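Local coordinates for post-proline cleaving enzyme (Rickettsia typhi, PDB 4HVT), which probably acts as a serine-type oligopeptidase of the prolyl oligopeptidase family, cutting peptides after proline, at residues Y75-V83 against S402-T413. Residues are numbered along the deposited sequence; the frame is centred on the assembly and turned at random.
Sequences YGVIRKGYV and SSYEEEEEALIT
E407 reaches across to the R79–Y82 hairpin turn, where its OE2 accepts the backbone N–H of K80 (N to OE2 2.8 Å, 171° at the hydrogen). The bond is nearly straight, yet the donor lies 46° out of the carboxylate plane. A bend at chi2 of the glutamate chain brings the carboxylate to the backbone of the turn. OE2 also takes a proton from a water bound to K80 NZ, and OE1 reaches G81 N through another, so both oxygens are engaged. K80 NZ forms a salt bridge with E406 whose hydrogen bond is weak (NZ to OE2 3.2 Å), and a water linking NZ to E406 OE1 reinforces it.

Y404 OH receives R79 NH1 (2.9 Å), bent to 136°, with the guanidinium and ring planes nearly perpendicular. CE2 of the Y404 ring lies 3.4 Å from V77 CG2, which approaches obliquely. Strands 77-79 and 410-413 run antiparallel without direct backbone bonds, and water fills in: one molecule accepts from I78 N (2.8 Å) and weakly from L411 N, and also bonds S402 OG. Beside it, I78 CD1 packs on L411 CG at 3.8 Å.

Here the first and last of seven propeller sheets meet through side chains and water, consistent with the prolyl oligopeptidase propeller, whose ring no shared strand closes. Edge strand 77-79 faces hairpin 398-402/410-415; helix 102-105 and strand 422-426 flank the I78–L411 pair.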
# COMPACT_ATOMS: atom_id res chain seq x y z
N TYR A 75 -11.71 3.84 -12.69
CA TYR A 75 -10.40 4.39 -12.92
C TYR A 75 -9.66 3.50 -13.91
O TYR A 75 -9.90 2.28 -14.01
CB TYR A 75 -9.64 4.50 -11.59
CG TYR A 75 -10.31 5.45 -10.63
CD1 TYR A 75 -10.22 6.82 -10.82
CD2 TYR A 75 -11.08 4.98 -9.56
CE1 TYR A 75 -10.85 7.69 -10.00
CE2 TYR A 75 -11.73 5.88 -8.72
CZ TYR A 75 -11.61 7.23 -8.96
OH TYR A 75 -12.25 8.12 -8.15
N GLY A 76 -8.76 4.08 -14.65
CA GLY A 76 -8.01 3.26 -15.61
C GLY A 76 -6.67 3.74 -16.07
O GLY A 76 -6.14 4.68 -15.53
N VAL A 77 -6.16 3.07 -17.10
CA VAL A 77 -4.86 3.35 -17.73
C VAL A 77 -5.04 3.20 -19.26
O VAL A 77 -5.70 2.26 -19.74
CB VAL A 77 -3.75 2.42 -17.17
CG1 VAL A 77 -4.02 1.01 -17.49
CG2 VAL A 77 -2.42 2.79 -17.75
N ILE A 78 -4.45 4.13 -20.02
CA ILE A 78 -4.49 4.11 -21.46
C ILE A 78 -3.30 3.33 -22.05
O ILE A 78 -2.13 3.62 -21.74
CB ILE A 78 -4.40 5.53 -22.03
CG1 ILE A 78 -5.69 6.31 -21.62
CG2 ILE A 78 -4.19 5.50 -23.55
CD1 ILE A 78 -5.70 7.81 -21.90
N ARG A 79 -3.64 2.37 -22.89
CA ARG A 79 -2.70 1.71 -23.79
C ARG A 79 -3.30 1.53 -25.18
O ARG A 79 -4.40 0.99 -25.35
CB ARG A 79 -2.26 0.33 -23.24
CG ARG A 79 -1.42 0.35 -21.98
CD ARG A 79 -0.74 -1.00 -21.75
NE ARG A 79 -1.72 -2.05 -21.55
CZ ARG A 79 -2.40 -2.21 -20.41
NH1 ARG A 79 -2.23 -1.41 -19.38
NH2 ARG A 79 -3.28 -3.18 -20.30
N LYS A 80 -2.57 2.03 -26.18
CA LYS A 80 -2.87 1.84 -27.60
C LYS A 80 -4.34 2.07 -27.94
O LYS A 80 -5.00 1.24 -28.54
CB LYS A 80 -2.36 0.50 -28.10
CG LYS A 80 -0.84 0.33 -27.91
CD LYS A 80 -0.33 -0.95 -28.53
CE LYS A 80 1.18 -1.14 -28.29
NZ LYS A 80 1.54 -1.08 -26.86
N GLY A 81 -4.84 3.21 -27.47
CA GLY A 81 -6.19 3.71 -27.85
C GLY A 81 -7.33 3.19 -26.99
O GLY A 81 -8.51 3.46 -27.28
N TYR A 82 -7.00 2.40 -25.97
CA TYR A 82 -8.00 1.85 -25.05
C TYR A 82 -7.67 2.23 -23.63
O TYR A 82 -6.51 2.35 -23.25
CB TYR A 82 -7.99 0.30 -25.13
CG TYR A 82 -8.61 -0.27 -26.34
CD1 TYR A 82 -7.87 -0.39 -27.49
CD2 TYR A 82 -9.92 -0.71 -26.35
CE1 TYR A 82 -8.43 -0.90 -28.64
CE2 TYR A 82 -10.49 -1.24 -27.50
CZ TYR A 82 -9.73 -1.33 -28.64
OH TYR A 82 -10.27 -1.85 -29.79
N VAL A 83 -8.71 2.34 -22.80
CA VAL A 83 -8.58 2.44 -21.38
C VAL A 83 -8.93 1.11 -20.78
O VAL A 83 -9.96 0.51 -21.11
CB VAL A 83 -9.58 3.47 -20.77
CG1 VAL A 83 -9.44 3.50 -19.27
CG2 VAL A 83 -9.31 4.83 -21.41
N SER A 402 -1.70 7.68 -14.13
CA SER A 402 -1.18 6.48 -14.81
C SER A 402 -0.63 6.94 -16.15
O SER A 402 -1.24 7.77 -16.83
CB SER A 402 -2.28 5.43 -15.03
OG SER A 402 -3.38 5.87 -15.79
N SER A 403 0.54 6.43 -16.52
CA SER A 403 1.15 6.83 -17.81
C SER A 403 2.27 5.88 -18.13
O SER A 403 2.74 5.13 -17.24
CB SER A 403 1.69 8.25 -17.79
OG SER A 403 2.87 8.35 -16.98
N TYR A 404 2.66 5.93 -19.39
CA TYR A 404 3.82 5.15 -19.91
C TYR A 404 4.58 5.99 -20.90
O TYR A 404 4.02 6.79 -21.66
CB TYR A 404 3.37 3.92 -20.68
CG TYR A 404 2.50 2.93 -19.99
CD1 TYR A 404 3.02 1.92 -19.24
CD2 TYR A 404 1.14 2.97 -20.19
CE1 TYR A 404 2.21 0.97 -18.65
CE2 TYR A 404 0.31 2.04 -19.60
CZ TYR A 404 0.84 1.05 -18.84
OH TYR A 404 0.02 0.11 -18.25
N GLU A 405 5.89 5.83 -20.93
CA GLU A 405 6.68 6.56 -21.91
C GLU A 405 6.26 6.17 -23.33
O GLU A 405 6.51 6.92 -24.26
CB GLU A 405 8.19 6.30 -21.68
CG GLU A 405 9.10 7.21 -22.47
CD GLU A 405 10.56 7.19 -22.03
OE1 GLU A 405 10.87 6.58 -20.98
OE2 GLU A 405 11.36 7.76 -22.80
N GLU A 406 5.67 5.00 -23.53
CA GLU A 406 5.23 4.60 -24.87
C GLU A 406 4.06 5.49 -25.36
O GLU A 406 3.87 5.65 -26.55
CB GLU A 406 4.81 3.15 -24.93
CG GLU A 406 4.49 2.76 -26.37
CD GLU A 406 4.43 1.29 -26.63
OE1 GLU A 406 4.90 0.51 -25.78
OE2 GLU A 406 3.91 0.95 -27.71
N GLU A 407 3.30 6.06 -24.44
CA GLU A 407 2.06 6.77 -24.75
C GLU A 407 2.23 8.29 -24.59
O GLU A 407 2.76 8.79 -23.58
CB GLU A 407 0.95 6.28 -23.79
CG GLU A 407 0.57 4.83 -23.97
CD GLU A 407 -0.18 4.55 -25.27
OE1 GLU A 407 -0.78 5.48 -25.87
OE2 GLU A 407 -0.16 3.38 -25.69
N GLU A 408 1.73 9.06 -25.56
CA GLU A 408 1.63 10.52 -25.43
C GLU A 408 0.57 10.97 -24.40
O GLU A 408 0.79 11.96 -23.75
CB GLU A 408 1.27 11.15 -26.78
CG GLU A 408 2.45 11.02 -27.73
CD GLU A 408 2.18 11.44 -29.14
OE1 GLU A 408 1.02 11.33 -29.60
OE2 GLU A 408 3.16 11.88 -29.81
N GLU A 409 -0.53 10.25 -24.29
CA GLU A 409 -1.64 10.58 -23.41
C GLU A 409 -1.58 9.80 -22.10
O GLU A 409 -1.01 8.73 -22.01
CB GLU A 409 -2.98 10.34 -24.09
CG GLU A 409 -3.18 11.23 -25.30
CD GLU A 409 -4.58 11.10 -25.95
OE1 GLU A 409 -5.24 10.04 -25.86
OE2 GLU A 409 -4.99 12.07 -26.60
N ALA A 410 -2.23 10.34 -21.09
CA ALA A 410 -2.17 9.81 -19.73
C ALA A 410 -3.48 10.18 -19.01
O ALA A 410 -4.16 11.11 -19.45
CB ALA A 410 -0.99 10.40 -18.97
N LEU A 411 -3.80 9.47 -17.96
CA LEU A 411 -4.95 9.78 -17.10
C LEU A 411 -4.51 10.27 -15.76
O LEU A 411 -3.69 9.61 -15.07
CB LEU A 411 -5.91 8.62 -16.96
CG LEU A 411 -6.58 8.19 -18.27
CD1 LEU A 411 -7.27 6.85 -18.12
CD2 LEU A 411 -7.57 9.26 -18.77
N ILE A 412 -5.04 11.42 -15.37
CA ILE A 412 -4.65 12.12 -14.14
C ILE A 412 -5.87 12.11 -13.23
O ILE A 412 -6.98 12.32 -13.73
CB ILE A 412 -4.21 13.59 -14.46
CG1 ILE A 412 -2.70 13.69 -14.89
CG2 ILE A 412 -4.35 14.49 -13.26
CD1 ILE A 412 -2.36 12.84 -16.01
N THR A 413 -5.67 11.90 -11.93
CA THR A 413 -6.73 12.20 -10.97
C THR A 413 -6.35 13.38 -10.09
O THR A 413 -5.17 13.49 -9.68
CB THR A 413 -7.13 10.98 -10.13
OG1 THR A 413 -5.99 10.48 -9.39
CG2 THR A 413 -7.66 9.93 -11.02
O HOH W 1 -1.02 6.03 -20.54
O HOH W 2 -3.20 6.32 -18.73
O HOH W 3 1.40 1.29 -25.07
O HOH W 4 4.24 -1.92 -26.51
O HOH W 5 -3.17 5.35 -27.14